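Local coordinates for protein ribokinase (PDB 6CW5) that probably phosphorylates D-ribose at O-5 with ATP and a divalent metal, most likely magnesium, to give D-ribose 5-phosphate, as a homodimeric PfkB-family sugar kinase, at residues M175-P178 against A179-R182; I193-E196 against G197-G200. All coordinates share one frame; numbering follows the deposited sequence.

Contact 1: M175-P178 against A179-R182; sequences MLTP and AQLR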
# COMPACT_ATOMS: atom_id res chain seq x y z
N MET A 175 -1.20 -8.48 -15.12
CA MET A 175 -1.55 -9.58 -14.23
C MET A 175 -0.66 -9.59 -12.98
O MET A 175 0.54 -9.27 -13.03
CB MET A 175 -1.43 -10.92 -14.99
CG MET A 175 -1.86 -12.17 -14.19
SD MET A 175 -3.43 -12.04 -13.37
CE MET A 175 -4.54 -11.73 -14.77
N LEU A 176 -1.28 -9.93 -11.85
CA LEU A 176 -0.63 -10.10 -10.56
C LEU A 176 0.16 -11.41 -10.56
O LEU A 176 -0.12 -12.30 -11.36
CB LEU A 176 -1.68 -10.11 -9.42
CG LEU A 176 -2.32 -8.75 -9.07
CD1 LEU A 176 -3.19 -8.23 -10.21
CD2 LEU A 176 -3.18 -8.89 -7.80
N THR A 177 1.14 -11.52 -9.65
CA THR A 177 1.86 -12.79 -9.52
C THR A 177 0.91 -13.84 -8.94
O THR A 177 -0.09 -13.50 -8.30
CB THR A 177 3.10 -12.66 -8.63
OG1 THR A 177 2.71 -12.54 -7.25
CG2 THR A 177 3.93 -11.44 -9.01
N PRO A 178 1.19 -15.13 -9.16
CA PRO A 178 0.27 -16.14 -8.62
C PRO A 178 0.11 -16.04 -7.12
O PRO A 178 -1.01 -16.16 -6.60
CB PRO A 178 0.91 -17.47 -9.07
CG PRO A 178 1.58 -17.08 -10.40
CD PRO A 178 2.14 -15.68 -10.13
N ALA A 179 1.19 -15.76 -6.39
CA ALA A 179 1.05 -15.64 -4.94
C ALA A 179 0.17 -14.43 -4.58
O ALA A 179 -0.66 -14.50 -3.67
CB ALA A 179 2.43 -15.53 -4.29
N GLN A 180 0.34 -13.32 -5.29
CA GLN A 180 -0.52 -12.17 -5.03
C GLN A 180 -1.98 -12.51 -5.29
O GLN A 180 -2.86 -12.08 -4.53
CB GLN A 180 -0.09 -11.00 -5.90
CG GLN A 180 1.22 -10.39 -5.44
CD GLN A 180 1.81 -9.43 -6.45
OE1 GLN A 180 1.36 -9.34 -7.61
NE2 GLN A 180 2.83 -8.69 -6.02
N LEU A 181 -2.27 -13.23 -6.37
CA LEU A 181 -3.66 -13.63 -6.63
C LEU A 181 -4.19 -14.50 -5.50
O LEU A 181 -5.33 -14.30 -5.04
CB LEU A 181 -3.75 -14.37 -7.98
CG LEU A 181 -3.40 -13.51 -9.20
CD1 LEU A 181 -3.25 -14.47 -10.41
CD2 LEU A 181 -4.53 -12.50 -9.45
N ARG A 182 -3.39 -15.45 -5.03
CA ARG A 182 -3.87 -16.33 -3.97
C ARG A 182 -4.10 -15.62 -2.65
O ARG A 182 -4.89 -16.10 -1.83
CB ARG A 182 -2.89 -17.49 -3.74
CG ARG A 182 -2.83 -18.45 -4.90
CD ARG A 182 -1.91 -19.64 -4.57
NE ARG A 182 -0.49 -19.31 -4.57
CZ ARG A 182 0.32 -19.49 -5.61
NH1 ARG A 182 -0.16 -19.95 -6.77
NH2 ARG A 182 1.60 -19.18 -5.51
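Thr177 and Gln180 trade hydrogen bonds in a capping box that starts the short helix 178-183, Thr177 being its N-cap. The Gln180 side chain is the one to follow. Its CB packs against Thr177 O and OG1. CG then rises beside Thr177 OG1, 3.2 Å away, and the extended chain carries CD past that same hydroxyl. At the tip, OE1 takes the Thr177 N-H in a 3.0 Å bond; the donor stands 42° out of the amide plane, so the nitrogen comes from above the carbonyl rather than onto a lone pair. OE1 also lies 3.6 Å from Leu176 CB and against Thr177 CG2. NE2 leaves the box altogether and donates to Thr130 O of the second subunit.

The return bond runs from Gln180 N to Thr177 OG1, 3.2 Å and fairly straight. With chi1 at 73°, OG1 is tucked between the backbone N and the carbonyl carbon of its own residue, where it faces the first turn. The same hydroxyl is hydrogen-bonded to Thr132 OG1 of the second subunit, so both halves of the box reach the dimer interface.

Next to the box, Leu181 closes the apolar side: CD2 packs on Leu176 CB, and CD1 meets Met175 SD at 3.8 Å, the two side chains crossing at about a right angle. Helix 196-205 meets Leu181 through Ala205, whose carbonyl also receives Arg182 NH1. Arg182 folds back at chi3 (-73°), which lays its guanidinium over Pro178, with Pro178 O 3.7 Å above the centre of one face.

Contact 2: I193-E196 against G197-G200; sequences IVNE and GELG
Asn195 OD1 receives the backbone N-H of Glu198 at 2.9 Å, almost in line with the side-chain C=O. In the other direction Glu198 OE1 takes the Asn195 N-H at 3.0 Å, on the anti side of the carboxylate and 35° out of its plane. The two flat groups that make this exchange are stacked, amide over carboxylate, with planes 20° apart. Behind them, Val194 CA sits 3.3 Å from Glu198 OE1, and Val194 CB and CG1 rest on Glu198 CB.

The side-chain torsions set up the pairing. Asn195 CG sits between its own backbone N and carbonyl carbon (chi1 59°), which brings the amide over the opening turn, where its rotation points OD1 at the Glu198 N-H, while Glu198 extends beyond CG and so reaches back to the end of the strand. A water bridges the outer ends, accepting from Asn195 ND2 and donating to Glu198 OE2. This is a capping box with Asn195 as N-cap, placed where strand 191-195 of the main sheet passes directly into helix 196-205. From there the helix proceeds with routine backbone bonds, Leu199 N to Asn195 O and Gly200 N to Glu196 O.

In the next shell, Val194 CG2 approaches Leu199 CB at 4.1 Å, and Leu199 goes on to pack against Pro212 and against Ile228 and Leu231 of helix 220-233. The strand end is held by backbone bonds from Val194 to Ile244 and Thr246 in strand 242-246. Asn195 also touches the side chain of Thr246; both residues bind ADP in a structure of this protein, so the cap borders the nucleotide site.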
# COMPACT_ATOMS: atom_id res chain seq x y z
N ILE A 193 -13.47 -8.17 -13.61
CA ILE A 193 -13.54 -8.07 -15.06
C ILE A 193 -12.23 -8.60 -15.63
O ILE A 193 -11.16 -8.04 -15.36
CB ILE A 193 -13.78 -6.63 -15.55
CG1 ILE A 193 -15.04 -6.05 -14.93
CG2 ILE A 193 -13.95 -6.64 -17.08
CD1 ILE A 193 -15.36 -4.65 -15.50
N VAL A 194 -12.32 -9.66 -16.44
CA VAL A 194 -11.17 -10.29 -17.08
C VAL A 194 -11.51 -10.60 -18.53
O VAL A 194 -12.67 -10.68 -18.90
CB VAL A 194 -10.76 -11.60 -16.37
CG1 VAL A 194 -10.10 -11.28 -15.02
CG2 VAL A 194 -11.99 -12.55 -16.17
N ASN A 195 -10.46 -10.82 -19.35
CA ASN A 195 -10.62 -11.52 -20.62
C ASN A 195 -10.28 -13.00 -20.40
O ASN A 195 -9.90 -13.40 -19.31
CB ASN A 195 -9.76 -10.87 -21.72
CG ASN A 195 -8.27 -10.87 -21.39
OD1 ASN A 195 -7.75 -11.83 -20.84
ND2 ASN A 195 -7.58 -9.77 -21.71
N GLU A 196 -10.44 -13.83 -21.45
CA GLU A 196 -10.30 -15.27 -21.20
C GLU A 196 -8.89 -15.64 -20.76
O GLU A 196 -8.71 -16.59 -19.99
CB GLU A 196 -10.71 -16.08 -22.43
CG GLU A 196 -9.75 -15.96 -23.60
CD GLU A 196 -9.99 -14.73 -24.47
OE1 GLU A 196 -10.70 -13.79 -24.05
OE2 GLU A 196 -9.45 -14.72 -25.60
N GLY A 197 -7.87 -14.92 -21.22
CA GLY A 197 -6.52 -15.25 -20.78
C GLY A 197 -6.29 -14.92 -19.32
O GLY A 197 -5.59 -15.65 -18.60
N GLU A 198 -6.87 -13.81 -18.85
CA GLU A 198 -6.75 -13.46 -17.43
C GLU A 198 -7.55 -14.42 -16.55
O GLU A 198 -7.14 -14.73 -15.42
CB GLU A 198 -7.21 -12.01 -17.22
CG GLU A 198 -6.24 -11.02 -17.92
CD GLU A 198 -6.84 -9.64 -18.15
OE1 GLU A 198 -8.08 -9.49 -18.08
OE2 GLU A 198 -6.05 -8.69 -18.43
N LEU A 199 -8.70 -14.87 -17.04
CA LEU A 199 -9.43 -15.94 -16.34
C LEU A 199 -8.54 -17.17 -16.16
O LEU A 199 -8.47 -17.75 -15.08
CB LEU A 199 -10.70 -16.31 -17.11
CG LEU A 199 -11.55 -17.43 -16.50
CD1 LEU A 199 -11.99 -17.04 -15.10
CD2 LEU A 199 -12.79 -17.80 -17.39
N GLY A 200 -7.84 -17.57 -17.23
CA GLY A 200 -6.93 -18.71 -17.10
C GLY A 200 -5.79 -18.45 -16.12
O GLY A 200 -5.35 -19.35 -15.40
O HOH W 1 -4.59 -9.51 -21.03

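In the fold
Contacts 1 and 2 each start a helix with a capping box, and the loop leading into helix 178-183 touches helix 196-205, Met175 CE lying 3.6 Å from Glu198 CB. Their centres are about 13 Å apart. Contact 1 follows a loop and lies farther out, its centre about 17 Å from that of the chain, where its threonine and glutamine also bond to the second subunit. Contact 2, its centre about 11 Å from that of the chain, follows a sheet strand directly; four of its eight residues are buried against two in contact 1, and no other chain of the assembly touches it. A neutral pair thus faces the dimer partner, while an amide and carboxylate pair borders the nucleotide site.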